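Local atomic coordinates of cytosolic malate dehydrogenase (Trichomonas vaginalis, PDB entry 4UUO), a protein that probably catalyses the NAD-dependent interconversion of L-malate and oxaloacetate. Residues A[76-87]-A[103-114]; A[18-28]-A[244-255]. All coordinates share one frame; numbering follows the deposited sequence.

Contact 1. Residues A[76-87]-A[103-114]; sequences FKGVDVAFLVGS and NGGIFTVQGKAL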
loop_
_atom_site.group_PDB
_atom_site.type_symbol
_atom_site.label_atom_id
_atom_site.label_comp_id
_atom_site.label_asym_id
_atom_site.label_seq_id
_atom_site.Cartn_x
_atom_site.Cartn_y
_atom_site.Cartn_z
ATOM N N PHE A 76 7.975 2.324 -21.974
ATOM C CA PHE A 76 8.942 3.380 -21.690
ATOM C C PHE A 76 8.655 4.683 -22.425
ATOM O O PHE A 76 9.338 5.679 -22.195
ATOM C CB PHE A 76 10.358 2.914 -22.045
ATOM C CG PHE A 76 10.989 2.030 -21.008
ATOM C CD1 PHE A 76 10.714 0.674 -20.973
ATOM C CD2 PHE A 76 11.864 2.556 -20.074
ATOM C CE1 PHE A 76 11.300 -0.141 -20.014
ATOM C CE2 PHE A 76 12.457 1.749 -19.121
ATOM C CZ PHE A 76 12.173 0.400 -19.089
ATOM N N LYS A 77 7.663 4.681 -23.312
ATOM C CA LYS A 77 7.421 5.850 -24.157
ATOM C C LYS A 77 6.910 7.041 -23.347
ATOM O O LYS A 77 5.970 6.920 -22.556
ATOM C CB LYS A 77 6.437 5.517 -25.291
ATOM C CG LYS A 77 5.039 5.121 -24.838
ATOM C CD LYS A 77 4.125 4.787 -26.013
ATOM C CE LYS A 77 2.697 4.518 -25.537
ATOM N NZ LYS A 77 2.643 3.523 -24.426
ATOM N N GLY A 78 7.573 8.182 -23.532
ATOM C CA GLY A 78 7.141 9.449 -22.971
ATOM C C GLY A 78 7.123 9.596 -21.460
ATOM O O GLY A 78 6.545 10.560 -20.949
ATOM N N VAL A 79 7.753 8.669 -20.740
ATOM C CA VAL A 79 7.691 8.689 -19.278
ATOM C C VAL A 79 8.629 9.741 -18.679
ATOM O O VAL A 79 9.680 10.056 -19.242
ATOM C CB VAL A 79 8.017 7.296 -18.657
ATOM C CG1 VAL A 79 6.985 6.256 -19.088
ATOM C CG2 VAL A 79 9.423 6.850 -19.015
ATOM N N ASP A 80 8.227 10.289 -17.536
ATOM C CA ASP A 80 9.013 11.301 -16.843
ATOM C C ASP A 80 9.758 10.693 -15.660
ATOM O O ASP A 80 10.766 11.233 -15.206
ATOM C CB ASP A 80 8.114 12.443 -16.360
ATOM C CG ASP A 80 7.385 13.137 -17.498
ATOM O OD1 ASP A 80 6.285 12.678 -17.867
ATOM O OD2 ASP A 80 7.912 14.144 -18.018
ATOM N N VAL A 81 9.244 9.573 -15.158
ATOM C CA VAL A 81 9.841 8.874 -14.023
ATOM C C VAL A 81 9.828 7.372 -14.274
ATOM O O VAL A 81 8.803 6.809 -14.665
ATOM C CB VAL A 81 9.093 9.171 -12.699
ATOM C CG1 VAL A 81 9.622 8.291 -11.564
ATOM C CG2 VAL A 81 9.194 10.649 -12.332
ATOM N N ALA A 82 10.965 6.722 -14.051
ATOM C CA ALA A 82 11.044 5.276 -14.209
ATOM C C ALA A 82 11.498 4.612 -12.917
ATOM O O ALA A 82 12.601 4.863 -12.425
ATOM C CB ALA A 82 11.984 4.912 -15.346
ATOM N N PHE A 83 10.629 3.774 -12.365
ATOM C CA PHE A 83 10.995 2.933 -11.242
ATOM C C PHE A 83 11.410 1.573 -11.778
ATOM O O PHE A 83 10.569 0.710 -12.035
ATOM C CB PHE A 83 9.836 2.793 -10.255
ATOM C CG PHE A 83 9.483 4.067 -9.540
ATOM C CD1 PHE A 83 10.230 4.493 -8.452
ATOM C CD2 PHE A 83 8.399 4.836 -9.948
ATOM C CE1 PHE A 83 9.903 5.658 -7.781
ATOM C CE2 PHE A 83 8.068 6.009 -9.280
ATOM C CZ PHE A 83 8.824 6.421 -8.196
ATOM N N LEU A 84 12.709 1.392 -11.974
ATOM C CA LEU A 84 13.212 0.113 -12.447
ATOM C C LEU A 84 13.247 -0.893 -11.287
ATOM O O LEU A 84 14.291 -1.142 -10.672
ATOM C CB LEU A 84 14.592 0.279 -13.087
ATOM C CG LEU A 84 14.677 1.241 -14.280
ATOM C CD1 LEU A 84 16.054 1.162 -14.953
ATOM C CD2 LEU A 84 13.556 0.986 -15.293
ATOM N N VAL A 85 12.082 -1.463 -10.996
ATOM C CA VAL A 85 11.937 -2.404 -9.896
ATOM C C VAL A 85 12.311 -3.825 -10.311
ATOM O O VAL A 85 13.062 -4.513 -9.610
ATOM C CB VAL A 85 10.492 -2.407 -9.352
ATOM C CG1 VAL A 85 10.348 -3.440 -8.259
ATOM C CG2 VAL A 85 10.096 -1.016 -8.861
ATOM N N GLY A 86 11.779 -4.257 -11.453
ATOM C CA GLY A 86 11.985 -5.607 -11.953
ATOM C C GLY A 86 13.442 -5.931 -12.211
ATOM O O GLY A 86 14.240 -5.042 -12.503
ATOM N N SER A 87 13.786 -7.209 -12.098
ATOM C CA SER A 87 15.158 -7.672 -12.290
ATOM C C SER A 87 15.215 -9.197 -12.240
ATOM O O SER A 87 14.204 -9.862 -12.014
ATOM C CB SER A 87 16.094 -7.070 -11.230
ATOM O OG SER A 87 15.888 -7.650 -9.953
ATOM N N ASN A 103 21.011 -9.731 -15.220
ATOM C CA ASN A 103 20.525 -8.374 -15.003
ATOM C C ASN A 103 21.106 -7.401 -16.012
ATOM O O ASN A 103 20.467 -6.407 -16.367
ATOM C CB ASN A 103 20.843 -7.917 -13.584
ATOM C CG ASN A 103 19.938 -8.561 -12.561
ATOM O OD1 ASN A 103 18.789 -8.161 -12.411
ATOM N ND2 ASN A 103 20.445 -9.576 -11.862
ATOM N N GLY A 104 22.317 -7.696 -16.472
ATOM C CA GLY A 104 22.952 -6.909 -17.511
ATOM C C GLY A 104 22.102 -6.850 -18.769
ATOM O O GLY A 104 21.900 -5.777 -19.336
ATOM N N GLY A 105 21.595 -8.002 -19.203
ATOM C CA GLY A 105 20.746 -8.050 -20.378
ATOM C C GLY A 105 19.456 -7.280 -20.180
ATOM O O GLY A 105 19.020 -6.546 -21.067
ATOM N N ILE A 106 18.845 -7.445 -19.011
ATOM C CA ILE A 106 17.631 -6.710 -18.674
ATOM C C ILE A 106 17.846 -5.198 -18.715
ATOM O O ILE A 106 17.077 -4.473 -19.347
ATOM C CB ILE A 106 17.117 -7.095 -17.280
ATOM C CG1 ILE A 106 16.697 -8.563 -17.258
ATOM C CG2 ILE A 106 15.963 -6.196 -16.858
ATOM C CD1 ILE A 106 16.304 -9.062 -15.887
ATOM N N PHE A 107 18.900 -4.723 -18.059
ATOM C CA PHE A 107 19.084 -3.285 -17.907
ATOM C C PHE A 107 19.797 -2.598 -19.080
ATOM O O PHE A 107 19.757 -1.372 -19.196
ATOM C CB PHE A 107 19.822 -2.999 -16.597
ATOM C CG PHE A 107 18.925 -3.026 -15.396
ATOM C CD1 PHE A 107 18.252 -1.882 -14.994
ATOM C CD2 PHE A 107 18.725 -4.200 -14.690
ATOM C CE1 PHE A 107 17.406 -1.905 -13.898
ATOM C CE2 PHE A 107 17.881 -4.232 -13.588
ATOM C CZ PHE A 107 17.221 -3.082 -13.194
ATOM N N THR A 108 20.437 -3.363 -19.956
ATOM C CA THR A 108 21.009 -2.753 -21.151
ATOM C C THR A 108 19.860 -2.452 -22.101
ATOM O O THR A 108 19.859 -1.435 -22.797
ATOM C CB THR A 108 22.078 -3.648 -21.841
ATOM O OG1 THR A 108 22.638 -2.949 -22.957
ATOM C CG2 THR A 108 21.491 -4.963 -22.330
ATOM N N VAL A 109 18.869 -3.339 -22.092
ATOM C CA VAL A 109 17.661 -3.180 -22.886
ATOM C C VAL A 109 16.836 -1.994 -22.386
ATOM O O VAL A 109 16.396 -1.159 -23.178
ATOM C CB VAL A 109 16.813 -4.468 -22.850
ATOM C CG1 VAL A 109 15.375 -4.189 -23.268
ATOM C CG2 VAL A 109 17.454 -5.547 -23.723
ATOM N N GLN A 110 16.652 -1.918 -21.069
ATOM C CA GLN A 110 15.878 -0.844 -20.451
ATOM C C GLN A 110 16.615 0.491 -20.466
ATOM O O GLN A 110 15.990 1.551 -20.541
ATOM C CB GLN A 110 15.505 -1.216 -19.015
ATOM C CG GLN A 110 14.543 -2.386 -18.943
ATOM C CD GLN A 110 13.957 -2.586 -17.565
ATOM O OE1 GLN A 110 14.336 -1.909 -16.611
ATOM N NE2 GLN A 110 13.022 -3.520 -17.454
ATOM N N GLY A 111 17.941 0.438 -20.380
ATOM C CA GLY A 111 18.752 1.639 -20.463
ATOM C C GLY A 111 18.588 2.283 -21.826
ATOM O O GLY A 111 18.482 3.503 -21.940
ATOM N N LYS A 112 18.552 1.454 -22.865
ATOM C CA LYS A 112 18.368 1.942 -24.225
ATOM C C LYS A 112 16.894 2.260 -24.501
ATOM O O LYS A 112 16.584 3.161 -25.278
ATOM C CB LYS A 112 18.894 0.918 -25.232
ATOM C CG LYS A 112 18.918 1.421 -26.663
ATOM C CD LYS A 112 19.250 0.303 -27.639
ATOM C CE LYS A 112 18.775 0.640 -29.046
ATOM N NZ LYS A 112 19.244 1.983 -29.498
ATOM N N ALA A 113 15.992 1.523 -23.859
ATOM C CA ALA A 113 14.559 1.797 -23.963
ATOM C C ALA A 113 14.257 3.213 -23.473
ATOM O O ALA A 113 13.561 3.982 -24.142
ATOM C CB ALA A 113 13.758 0.772 -23.170
ATOM N N LEU A 114 14.793 3.543 -22.300
ATOM C CA LEU A 114 14.712 4.891 -21.760
ATOM C C LEU A 114 15.269 5.898 -22.756
ATOM O O LEU A 114 14.624 6.891 -23.079
ATOM C CB LEU A 114 15.478 4.987 -20.441
ATOM C CG LEU A 114 14.872 4.286 -19.225
ATOM C CD1 LEU A 114 15.948 3.991 -18.185
ATOM C CD2 LEU A 114 13.745 5.124 -18.624
HETATM O O HOH W 1 13.537 -2.833 -13.997
#

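Contact 2. Residues A[18-28]-A[244-255]; sequences ALTFRIAKGDL and ANAALTCVKDWL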
loop_
_atom_site.group_PDB
_atom_site.type_symbol
_atom_site.label_atom_id
_atom_site.label_comp_id
_atom_site.label_asym_id
_atom_site.label_seq_id
_atom_site.Cartn_x
_atom_site.Cartn_y
_atom_site.Cartn_z
ATOM N N ALA A 18 2.910 -2.432 -4.397
ATOM C CA ALA A 18 2.776 -1.541 -3.250
ATOM C C ALA A 18 2.958 -0.097 -3.684
ATOM O O ALA A 18 2.421 0.828 -3.067
ATOM C CB ALA A 18 3.790 -1.904 -2.171
ATOM N N LEU A 19 3.716 0.076 -4.761
ATOM C CA LEU A 19 4.081 1.392 -5.257
ATOM C C LEU A 19 3.048 1.953 -6.230
ATOM O O LEU A 19 2.815 3.160 -6.259
ATOM C CB LEU A 19 5.451 1.326 -5.926
ATOM C CG LEU A 19 6.081 2.641 -6.369
ATOM C CD1 LEU A 19 6.198 3.595 -5.192
ATOM C CD2 LEU A 19 7.445 2.383 -7.007
ATOM N N THR A 20 2.435 1.078 -7.024
ATOM C CA THR A 20 1.465 1.510 -8.028
ATOM C C THR A 20 0.347 2.314 -7.400
ATOM O O THR A 20 -0.021 3.373 -7.897
ATOM C CB THR A 20 0.825 0.328 -8.778
ATOM O OG1 THR A 20 0.311 -0.608 -7.829
ATOM C CG2 THR A 20 1.831 -0.374 -9.660
ATOM N N PHE A 21 -0.176 1.809 -6.289
ATOM C CA PHE A 21 -1.372 2.381 -5.684
ATOM C C PHE A 21 -1.085 3.670 -4.919
ATOM O O PHE A 21 -1.955 4.537 -4.800
ATOM C CB PHE A 21 -2.039 1.348 -4.775
ATOM C CG PHE A 21 -2.637 0.193 -5.525
ATOM C CD1 PHE A 21 -3.921 0.277 -6.040
ATOM C CD2 PHE A 21 -1.905 -0.965 -5.742
ATOM C CE1 PHE A 21 -4.473 -0.781 -6.748
ATOM C CE2 PHE A 21 -2.444 -2.028 -6.448
ATOM C CZ PHE A 21 -3.732 -1.937 -6.952
ATOM N N ARG A 22 0.135 3.804 -4.414
ATOM C CA ARG A 22 0.533 5.055 -3.785
ATOM C C ARG A 22 0.671 6.158 -4.830
ATOM O O ARG A 22 0.175 7.270 -4.641
ATOM C CB ARG A 22 1.839 4.885 -3.023
ATOM C CG ARG A 22 1.724 4.016 -1.793
ATOM C CD ARG A 22 2.864 4.312 -0.839
ATOM N NE ARG A 22 2.734 5.644 -0.258
ATOM C CZ ARG A 22 3.628 6.197 0.550
ATOM N NH1 ARG A 22 4.728 5.535 0.872
ATOM N NH2 ARG A 22 3.425 7.415 1.035
ATOM N N ILE A 23 1.344 5.839 -5.932
ATOM C CA ILE A 23 1.539 6.787 -7.022
ATOM C C ILE A 23 0.196 7.185 -7.622
ATOM O O ILE A 23 -0.053 8.360 -7.910
ATOM C CB ILE A 23 2.448 6.196 -8.118
ATOM C CG1 ILE A 23 3.854 5.965 -7.566
ATOM C CG2 ILE A 23 2.500 7.107 -9.340
ATOM C CD1 ILE A 23 4.733 5.196 -8.502
ATOM N N ALA A 24 -0.668 6.188 -7.788
ATOM C CA ALA A 24 -1.984 6.381 -8.378
ATOM C C ALA A 24 -2.893 7.232 -7.490
ATOM O O ALA A 24 -3.720 7.999 -7.985
ATOM C CB ALA A 24 -2.625 5.031 -8.651
ATOM N N LYS A 25 -2.746 7.083 -6.178
ATOM C CA LYS A 25 -3.515 7.875 -5.228
ATOM C C LYS A 25 -3.123 9.353 -5.329
ATOM O O LYS A 25 -3.949 10.245 -5.131
ATOM C CB LYS A 25 -3.298 7.357 -3.805
ATOM C CG LYS A 25 -4.169 8.035 -2.772
ATOM C CD LYS A 25 -3.547 7.961 -1.394
ATOM C CE LYS A 25 -4.226 8.952 -0.463
ATOM N NZ LYS A 25 -4.203 10.330 -1.035
ATOM N N GLY A 26 -1.854 9.597 -5.648
ATOM C CA GLY A 26 -1.349 10.945 -5.819
ATOM C C GLY A 26 -0.301 11.296 -4.783
ATOM O O GLY A 26 -0.045 12.473 -4.519
ATOM N N ASP A 27 0.309 10.267 -4.198
ATOM C CA ASP A 27 1.270 10.454 -3.113
ATOM C C ASP A 27 2.599 11.029 -3.597
ATOM O O ASP A 27 3.309 11.698 -2.840
ATOM C CB ASP A 27 1.521 9.125 -2.388
ATOM C CG ASP A 27 0.360 8.712 -1.503
ATOM O OD1 ASP A 27 -0.724 9.325 -1.606
ATOM O OD2 ASP A 27 0.537 7.774 -0.697
ATOM N N LEU A 28 2.930 10.768 -4.857
ATOM C CA LEU A 28 4.231 11.149 -5.393
ATOM C C LEU A 28 4.226 12.550 -6.005
ATOM O O LEU A 28 5.201 13.293 -5.871
ATOM C CB LEU A 28 4.688 10.125 -6.433
ATOM C CG LEU A 28 5.991 10.408 -7.180
ATOM C CD1 LEU A 28 7.154 10.595 -6.211
ATOM C CD2 LEU A 28 6.279 9.284 -8.162
ATOM N N ALA A 244 8.788 0.343 -1.138
ATOM C CA ALA A 244 7.925 1.154 -1.993
ATOM C C ALA A 244 7.824 2.576 -1.457
ATOM O O ALA A 244 7.775 3.538 -2.222
ATOM C CB ALA A 244 6.548 0.529 -2.102
ATOM N N ASN A 245 7.797 2.693 -0.135
ATOM C CA ASN A 245 7.835 3.986 0.525
ATOM C C ASN A 245 9.190 4.657 0.366
ATOM O O ASN A 245 9.279 5.877 0.223
ATOM C CB ASN A 245 7.514 3.834 2.008
ATOM C CG ASN A 245 7.710 5.116 2.773
ATOM O OD1 ASN A 245 6.848 5.994 2.756
ATOM N ND2 ASN A 245 8.853 5.240 3.444
ATOM N N ALA A 246 10.247 3.854 0.410
ATOM C CA ALA A 246 11.595 4.383 0.266
ATOM C C ALA A 246 11.773 4.994 -1.118
ATOM O O ALA A 246 12.263 6.120 -1.255
ATOM C CB ALA A 246 12.623 3.291 0.504
ATOM N N ALA A 247 11.363 4.242 -2.138
ATOM C CA ALA A 247 11.498 4.667 -3.524
ATOM C C ALA A 247 10.622 5.882 -3.838
ATOM O O ALA A 247 11.037 6.793 -4.559
ATOM C CB ALA A 247 11.155 3.523 -4.445
ATOM N N LEU A 248 9.410 5.887 -3.293
ATOM C CA LEU A 248 8.458 6.949 -3.568
ATOM C C LEU A 248 8.958 8.277 -3.011
ATOM O O LEU A 248 8.879 9.309 -3.678
ATOM C CB LEU A 248 7.088 6.599 -2.981
ATOM C CG LEU A 248 6.000 7.666 -3.124
ATOM C CD1 LEU A 248 4.677 7.025 -3.521
ATOM C CD2 LEU A 248 5.854 8.479 -1.839
ATOM N N THR A 249 9.471 8.241 -1.787
ATOM C CA THR A 249 9.980 9.442 -1.135
ATOM C C THR A 249 11.336 9.858 -1.710
ATOM O O THR A 249 11.659 11.046 -1.743
ATOM C CB THR A 249 10.105 9.251 0.396
ATOM O OG1 THR A 249 11.028 8.194 0.685
ATOM C CG2 THR A 249 8.751 8.914 1.004
ATOM N N CYS A 250 12.128 8.885 -2.161
ATOM C CA CYS A 250 13.396 9.199 -2.810
ATOM C C CYS A 250 13.139 10.045 -4.044
ATOM O O CYS A 250 13.803 11.057 -4.269
ATOM C CB CYS A 250 14.160 7.929 -3.194
ATOM S SG CYS A 250 15.486 8.199 -4.417
ATOM N N VAL A 251 12.154 9.625 -4.832
ATOM C CA VAL A 251 11.801 10.326 -6.056
ATOM C C VAL A 251 11.015 11.592 -5.726
ATOM O O VAL A 251 11.128 12.603 -6.420
ATOM C CB VAL A 251 11.004 9.414 -7.002
ATOM C CG1 VAL A 251 10.431 10.205 -8.171
ATOM C CG2 VAL A 251 11.904 8.282 -7.507
ATOM N N LYS A 252 10.243 11.539 -4.646
ATOM C CA LYS A 252 9.528 12.707 -4.153
ATOM C C LYS A 252 10.492 13.874 -3.959
ATOM O O LYS A 252 10.331 14.939 -4.563
ATOM C CB LYS A 252 8.822 12.378 -2.840
ATOM C CG LYS A 252 7.949 13.482 -2.284
ATOM C CD LYS A 252 6.583 13.487 -2.942
ATOM C CE LYS A 252 5.641 14.431 -2.220
ATOM N NZ LYS A 252 5.534 14.066 -0.781
ATOM N N ASP A 253 11.507 13.655 -3.127
ATOM C CA ASP A 253 12.541 14.655 -2.888
ATOM C C ASP A 253 13.317 14.956 -4.163
ATOM O O ASP A 253 13.696 16.099 -4.413
ATOM C CB ASP A 253 13.503 14.188 -1.796
ATOM C CG ASP A 253 12.806 13.911 -0.483
ATOM O OD1 ASP A 253 11.683 14.427 -0.279
ATOM O OD2 ASP A 253 13.388 13.183 0.349
ATOM N N TRP A 254 13.555 13.923 -4.966
ATOM C CA TRP A 254 14.282 14.081 -6.222
ATOM C C TRP A 254 13.566 15.085 -7.131
ATOM O O TRP A 254 14.202 15.838 -7.868
ATOM C CB TRP A 254 14.436 12.728 -6.924
ATOM C CG TRP A 254 15.500 12.690 -8.002
ATOM C CD1 TRP A 254 16.372 13.689 -8.336
ATOM C CD2 TRP A 254 15.798 11.591 -8.878
ATOM N NE1 TRP A 254 17.189 13.280 -9.362
ATOM C CE2 TRP A 254 16.857 11.999 -9.713
ATOM C CE3 TRP A 254 15.273 10.303 -9.035
ATOM C CZ2 TRP A 254 17.398 11.165 -10.695
ATOM C CZ3 TRP A 254 15.810 9.478 -10.009
ATOM C CH2 TRP A 254 16.861 9.912 -10.826
ATOM N N LEU A 255 12.240 15.108 -7.050
ATOM C CA LEU A 255 11.439 15.984 -7.895
ATOM C C LEU A 255 11.220 17.369 -7.289
ATOM O O LEU A 255 11.200 18.366 -8.012
ATOM C CB LEU A 255 10.084 15.336 -8.190
ATOM C CG LEU A 255 10.092 14.037 -9.010
ATOM C CD1 LEU A 255 8.702 13.410 -9.054
ATOM C CD2 LEU A 255 10.623 14.263 -10.419
HETATM O O HOH W 2 5.831 8.227 2.228
#

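Contact 1. Residues A[76-87]-A[103-114]
F76 lays its ring against A113, Q110 and L114, on the side of helix 103-114 that faces strand 81-84. From the backbone outward, F76 CB lies 4.0 Å from A113 O. F76 CG meets A113 CB at 3.7 Å, where the methyl, small enough for the ring to lie close, sits over one face in a CH-pi contact. Farther out, F76 CD2 has L114 CD2 at 3.5 Å, at the ring edge, and at the tip F76 CZ reaches Q110 CG at 3.7 Å, the ring and amide planes being 58° apart. A82, a small residue, lets L114 lie against the strand, while L84 CD1 meets the edge of the F107 ring at CE1 (3.5 Å). The extended Q110 chain (chi2 -169°) carries its amide toward the strand end, where one water donates to Q110 OE1 (2.9 Å) and G86 O (2.8 Å), bridging strand end and helix. N103 OD1, 3.1 Å from S87 CB, accepts from F88 N, and ND2 donates to L99 O; N103 is predicted to bind NAD. Strand and helix run antiparallel (176°), as expected for the first two members of a beta-alpha-beta unit, completed by strand 123-126, in a Rossmann fold.

Contact 2. Residues A[18-28]-A[244-255]
L248 projects from helix 244-255 into the angle between R22, L19 and the turn at D27 and L28, and the apolar packing is organised around it. Its CG lies anti to the backbone N (chi1 177°), sending both methyls toward the opposing helix: L248 CD1 meets R22 CB at 3.6 Å, and CD2 lies over one face of the R22 guanidinium. On the close-packed side, A18 CB and A244 CB touch at 3.7 Å; their small side chains let the backbones come close at this end, and the helix axes approach to 9.5 Å. L19 CD1 packs on L248 CB at 3.8 Å, and L28, brought back by the turn, places CD1 3.8 Å from V251 CG1. Branched aliphatic residues suit this buried strip, whose underside rests on F83 of the central sheet.

The other side is polar, with R22 and D27 partly exposed, N245 buried and the second subunit close by. R22, bent at chi3, has the length to cover L248 with its flat group while its N-H groups point to polar partners in the guanidinium plane. R22 NH1 donates to N245 OD1 (2.9 Å, 156°) on a lone pair of the amide oxygen; the two planes are nearly coplanar. R22 NE forms a salt bridge with D27 OD2 at 3.1 Å, using the anti lone pair, and a water joins R22 NH2 to N245 OD1. G26, with positive phi, is the C-prime residue of a Schellman motif, and the reversal brings D27 back to R22. K25 of the second subunit packs on R22 and D27, and F60 of that subunit on N245. With the helices crossing at -40°, this contact joins the NAD-binding and C-terminal domains of the LDH/MDH fold, beside the subunit interface.

How the contacts relate
Along the chain from the N terminus, helix 14-25 and the turn after it come first, and their partner in contact 2, segment 244-255 of helix 240-256, follows 215 residues after segment 18-28. Within that long loop the chain forms contact 1, closed after just 15 residues, so the two nest and do not cross. Contact 1 fastens a helix to one side of the parallel sheet inside the NAD-binding domain; contact 2 lies on the other side and ties that domain to the C-terminal one. Their centres are 18 Å apart, yet F83 of strand 81-84 links them: its ring packs on L19, I23 and V251, with F83 CE2 3.5 Å from I23 CD1.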